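Local coordinates for protein probable chitinase (Chromobacterium violaceum, PDB 5JH8) that probably binds chitin and, as a member of glycoside hydrolase family 18, is likely to hydrolyse it, at residues A191-V204 with A280-G292. Sequence-based numbering, arbitrary orientation.
Sequences AGSDWMEDDLDYAV and ALKASLVNAYGLG
Tyr289 reaches across from the end of helix 276-289 and fits as a knob among Glu197, Leu200, Asp201 and Val204 of helix 193-206. These are neighbouring outer helices of the family 18 TIM barrel; the axes of 193-204 and 280-289 run nearly parallel, crossing at -22°. Leu200 lies over one face of the phenol in a CH-pi contact, its CB 3.9 Å from the ring centroid, while Val204 CG2 meets the ring at its edge. With CG anti to its own carbonyl carbon (chi1 -76°), Tyr289 carries its hydroxyl to Asp201. Tyr289 OH donates to Asp201 OD1 over 2.8 Å, coming from above the carboxylate plane, and a water donates to the same OH and, weakly, to Glu197 OE1. Deeper in, Leu200 CD1 meets Leu285 CD1 and Leu200 CD2 meets Leu291 CD1, and the Leu291 side chain also touches Ile212 of strand 212-222. Selenomethionine Met196, extended to SE and then bent at chi3, sets SE 3.8 Å from Leu285 CD1 and equally close to Lys282 CG. Lys282 runs on, extended, past Met196 CE; its buried ammonium forms a salt bridge with Glu274 and bonds His255 O. Lys282 NZ also donates to Ala191 O, 2.8 Å away, with the nitrogen 45° out of the carbonyl plane.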
loop_
_atom_site.group_PDB
_atom_site.type_symbol
_atom_site.label_atom_id
_atom_site.label_comp_id
_atom_site.label_asym_id
_atom_site.label_seq_id
_atom_site.Cartn_x
_atom_site.Cartn_y
_atom_site.Cartn_z
ATOM N N ALA A 191 9.771 -6.739 2.655
ATOM C CA ALA A 191 8.465 -7.300 2.958
ATOM C C ALA A 191 8.665 -8.732 3.445
ATOM O O ALA A 191 8.092 -9.684 2.922
ATOM C CB ALA A 191 7.554 -7.234 1.730
ATOM N N GLY A 192 9.490 -8.890 4.478
ATOM C CA GLY A 192 9.836 -10.221 4.943
ATOM C C GLY A 192 8.605 -10.964 5.437
ATOM O O GLY A 192 7.745 -10.401 6.119
ATOM N N SER A 193 8.538 -12.263 5.115
ATOM C CA SER A 193 7.349 -13.037 5.432
ATOM C C SER A 193 7.168 -13.242 6.923
ATOM O O SER A 193 6.030 -13.366 7.388
ATOM C CB SER A 193 7.414 -14.394 4.750
ATOM O OG SER A 193 8.593 -15.101 5.083
ATOM N N ASP A 194 8.264 -13.323 7.680
ATOM C CA ASP A 194 8.167 -13.497 9.129
ATOM C C ASP A 194 7.553 -12.253 9.776
ATOM O O ASP A 194 6.617 -12.343 10.579
ATOM C CB ASP A 194 9.534 -13.877 9.719
ATOM C CG ASP A 194 10.663 -12.903 9.386
ATOM O OD1 ASP A 194 10.564 -12.061 8.482
ATOM O OD2 ASP A 194 11.712 -13.022 10.061
ATOM N N TRP A 195 8.054 -11.083 9.395
ATOM C CA TRP A 195 7.498 -9.804 9.824
ATOM C C TRP A 195 6.052 -9.645 9.364
ATOM O O TRP A 195 5.186 -9.222 10.140
ATOM C CB TRP A 195 8.410 -8.718 9.250
ATOM C CG TRP A 195 7.967 -7.312 9.357
ATOM C CD1 TRP A 195 8.091 -6.503 10.447
ATOM C CD2 TRP A 195 7.411 -6.491 8.313
ATOM N NE1 TRP A 195 7.636 -5.238 10.163
ATOM C CE2 TRP A 195 7.201 -5.208 8.860
ATOM C CE3 TRP A 195 7.073 -6.718 6.972
ATOM C CZ2 TRP A 195 6.665 -4.151 8.106
ATOM C CZ3 TRP A 195 6.551 -5.673 6.231
ATOM C CH2 TRP A 195 6.353 -4.402 6.799
HETATM N N MSE A 196 5.770 -9.975 8.102
HETATM C CA MSE A 196 4.426 -9.890 7.555
HETATM C C MSE A 196 3.472 -10.765 8.349
HETATM O O MSE A 196 2.372 -10.331 8.651
HETATM C CB MSE A 196 4.419 -10.286 6.071
HETATM C CG MSE A 196 3.047 -10.189 5.441
HETATM SE SE MSE A 196 3.078 -10.659 3.545
HETATM C CE MSE A 196 4.304 -9.300 2.896
ATOM N N GLU A 197 3.880 -12.001 8.654
ATOM C CA GLU A 197 3.010 -12.897 9.409
ATOM C C GLU A 197 2.785 -12.381 10.823
ATOM O O GLU A 197 1.667 -12.466 11.348
ATOM C CB GLU A 197 3.583 -14.305 9.412
ATOM C CG GLU A 197 3.429 -14.975 8.053
ATOM C CD GLU A 197 4.174 -16.282 7.926
ATOM O OE1 GLU A 197 4.437 -16.926 8.963
ATOM O OE2 GLU A 197 4.501 -16.661 6.777
ATOM N N ASP A 198 3.827 -11.836 11.461
ATOM C CA ASP A 198 3.613 -11.209 12.759
ATOM C C ASP A 198 2.614 -10.069 12.646
ATOM O O ASP A 198 1.744 -9.899 13.506
ATOM C CB ASP A 198 4.920 -10.664 13.337
ATOM C CG ASP A 198 5.888 -11.745 13.776
ATOM O OD1 ASP A 198 5.483 -12.911 13.956
ATOM O OD2 ASP A 198 7.070 -11.418 13.998
ATOM N N ASP A 199 2.745 -9.258 11.594
ATOM C CA ASP A 199 1.836 -8.133 11.418
ATOM C C ASP A 199 0.407 -8.606 11.174
ATOM O O ASP A 199 -0.547 -8.022 11.706
ATOM C CB ASP A 199 2.273 -7.286 10.221
ATOM C CG ASP A 199 3.668 -6.711 10.324
ATOM O OD1 ASP A 199 4.198 -6.519 11.431
ATOM O OD2 ASP A 199 4.198 -6.389 9.219
ATOM N N LEU A 200 0.239 -9.658 10.362
ATOM C CA LEU A 200 -1.090 -10.189 10.068
ATOM C C LEU A 200 -1.701 -10.871 11.284
ATOM O O LEU A 200 -2.902 -10.733 11.526
ATOM C CB LEU A 200 -1.023 -11.131 8.874
ATOM C CG LEU A 200 -0.747 -10.445 7.529
ATOM C CD1 LEU A 200 -0.542 -11.506 6.464
ATOM C CD2 LEU A 200 -1.867 -9.512 7.123
ATOM N N ASP A 201 -0.897 -11.586 12.077
ATOM C CA ASP A 201 -1.410 -12.162 13.320
ATOM C C ASP A 201 -1.997 -11.060 14.188
ATOM O O ASP A 201 -3.072 -11.206 14.783
ATOM C CB ASP A 201 -0.267 -12.818 14.108
ATOM C CG ASP A 201 0.250 -14.108 13.505
ATOM O OD1 ASP A 201 -0.347 -14.629 12.563
ATOM O OD2 ASP A 201 1.255 -14.628 14.033
ATOM N N TYR A 202 -1.262 -9.959 14.316
ATOM C CA TYR A 202 -1.701 -8.832 15.121
ATOM C C TYR A 202 -2.998 -8.259 14.568
ATOM O O TYR A 202 -3.945 -7.984 15.312
ATOM C CB TYR A 202 -0.578 -7.786 15.126
ATOM C CG TYR A 202 -0.900 -6.480 15.817
ATOM C CD1 TYR A 202 -0.729 -6.332 17.175
ATOM C CD2 TYR A 202 -1.369 -5.393 15.098
ATOM C CE1 TYR A 202 -1.035 -5.146 17.794
ATOM C CE2 TYR A 202 -1.687 -4.200 15.710
ATOM C CZ TYR A 202 -1.502 -4.080 17.054
ATOM O OH TYR A 202 -1.827 -2.889 17.658
ATOM N N ALA A 203 -3.056 -8.077 13.244
ATOM C CA ALA A 203 -4.222 -7.470 12.607
ATOM C C ALA A 203 -5.466 -8.337 12.758
ATOM O O ALA A 203 -6.530 -7.816 13.098
ATOM C CB ALA A 203 -3.930 -7.192 11.135
ATOM N N VAL A 204 -5.360 -9.650 12.498
ATOM C CA VAL A 204 -6.560 -10.493 12.469
ATOM C C VAL A 204 -7.073 -10.806 13.866
ATOM O O VAL A 204 -8.239 -11.194 14.024
ATOM C CB VAL A 204 -6.421 -11.769 11.616
ATOM C CG1 VAL A 204 -5.982 -11.440 10.194
ATOM C CG2 VAL A 204 -5.472 -12.755 12.249
ATOM N N ALA A 280 4.305 -15.293 -4.688
ATOM C CA ALA A 280 3.270 -16.310 -4.559
ATOM C C ALA A 280 3.057 -16.684 -3.100
ATOM O O ALA A 280 1.917 -16.807 -2.650
ATOM C CB ALA A 280 3.618 -17.548 -5.392
ATOM N N LEU A 281 4.144 -16.832 -2.334
ATOM C CA LEU A 281 4.011 -17.155 -0.915
ATOM C C LEU A 281 3.207 -16.068 -0.205
ATOM O O LEU A 281 2.274 -16.350 0.561
ATOM C CB LEU A 281 5.401 -17.346 -0.284
ATOM C CG LEU A 281 5.511 -17.742 1.196
ATOM C CD1 LEU A 281 5.317 -16.581 2.130
ATOM C CD2 LEU A 281 4.539 -18.852 1.552
ATOM N N LYS A 282 3.568 -14.810 -0.441
ATOM C CA LYS A 282 2.897 -13.713 0.255
ATOM C C LYS A 282 1.434 -13.588 -0.175
ATOM O O LYS A 282 0.577 -13.306 0.668
ATOM C CB LYS A 282 3.715 -12.436 0.101
ATOM C CG LYS A 282 5.035 -12.590 0.864
ATOM C CD LYS A 282 6.168 -11.664 0.437
ATOM C CE LYS A 282 7.472 -12.183 1.050
ATOM N NZ LYS A 282 8.630 -11.322 0.712
ATOM N N ALA A 283 1.121 -13.862 -1.444
ATOM C CA ALA A 283 -0.273 -13.882 -1.876
ATOM C C ALA A 283 -1.037 -15.052 -1.268
ATOM O O ALA A 283 -2.239 -14.944 -0.977
ATOM C CB ALA A 283 -0.344 -13.879 -3.397
ATOM N N SER A 284 -0.355 -16.184 -1.063
ATOM C CA SER A 284 -1.008 -17.358 -0.489
ATOM C C SER A 284 -1.444 -17.117 0.943
ATOM O O SER A 284 -2.276 -17.867 1.465
ATOM C CB SER A 284 -0.078 -18.571 -0.559
ATOM O OG SER A 284 0.876 -18.611 0.492
ATOM N N LEU A 285 -0.874 -16.111 1.604
ATOM C CA LEU A 285 -1.307 -15.783 2.958
ATOM C C LEU A 285 -2.764 -15.339 3.002
ATOM O O LEU A 285 -3.375 -15.411 4.069
ATOM C CB LEU A 285 -0.401 -14.736 3.604
ATOM C CG LEU A 285 1.048 -15.192 3.760
ATOM C CD1 LEU A 285 1.858 -14.099 4.421
ATOM C CD2 LEU A 285 1.208 -16.481 4.534
ATOM N N VAL A 286 -3.332 -14.886 1.883
ATOM C CA VAL A 286 -4.765 -14.604 1.845
ATOM C C VAL A 286 -5.545 -15.841 2.275
ATOM O O VAL A 286 -6.430 -15.767 3.124
ATOM C CB VAL A 286 -5.170 -14.149 0.439
ATOM C CG1 VAL A 286 -6.697 -14.082 0.310
ATOM C CG2 VAL A 286 -4.548 -12.795 0.117
ATOM N N ASN A 287 -5.205 -16.996 1.713
ATOM C CA ASN A 287 -5.932 -18.205 2.060
ATOM C C ASN A 287 -5.522 -18.736 3.410
ATOM O O ASN A 287 -6.357 -19.296 4.125
ATOM C CB ASN A 287 -5.701 -19.262 0.997
ATOM C CG ASN A 287 -6.209 -18.816 -0.333
ATOM O OD1 ASN A 287 -7.283 -18.210 -0.412
ATOM N ND2 ASN A 287 -5.434 -19.063 -1.387
ATOM N N ALA A 288 -4.253 -18.561 3.782
ATOM C CA ALA A 288 -3.797 -19.075 5.064
ATOM C C ALA A 288 -4.505 -18.387 6.226
ATOM O O ALA A 288 -4.776 -19.025 7.250
ATOM C CB ALA A 288 -2.283 -18.933 5.189
ATOM N N TYR A 289 -4.782 -17.079 6.100
ATOM C CA TYR A 289 -5.394 -16.289 7.167
ATOM C C TYR A 289 -6.882 -16.020 6.966
ATOM O O TYR A 289 -7.519 -15.500 7.887
ATOM C CB TYR A 289 -4.706 -14.926 7.302
ATOM C CG TYR A 289 -3.361 -14.927 7.992
ATOM C CD1 TYR A 289 -2.199 -15.222 7.296
ATOM C CD2 TYR A 289 -3.252 -14.604 9.333
ATOM C CE1 TYR A 289 -0.972 -15.196 7.919
ATOM C CE2 TYR A 289 -2.030 -14.587 9.965
ATOM C CZ TYR A 289 -0.891 -14.884 9.253
ATOM O OH TYR A 289 0.336 -14.861 9.853
ATOM N N GLY A 290 -7.449 -16.337 5.809
ATOM C CA GLY A 290 -8.797 -15.886 5.526
ATOM C C GLY A 290 -8.900 -14.397 5.283
ATOM O O GLY A 290 -9.902 -13.777 5.656
ATOM N N LEU A 291 -7.870 -13.792 4.695
ATOM C CA LEU A 291 -7.894 -12.367 4.447
ATOM C C LEU A 291 -8.951 -12.025 3.399
ATOM O O LEU A 291 -9.376 -12.861 2.593
ATOM C CB LEU A 291 -6.541 -11.871 3.938
ATOM C CG LEU A 291 -5.324 -12.177 4.815
ATOM C CD1 LEU A 291 -4.089 -11.517 4.219
ATOM C CD2 LEU A 291 -5.530 -11.725 6.249
ATOM N N GLY A 292 -9.341 -10.753 3.386
ATOM C CA GLY A 292 -10.198 -10.240 2.339
ATOM C C GLY A 292 -9.546 -10.181 0.983
ATOM O O GLY A 292 -10.254 -10.069 -0.023
HETATM O O HOH W 1 1.539 -17.668 9.566
#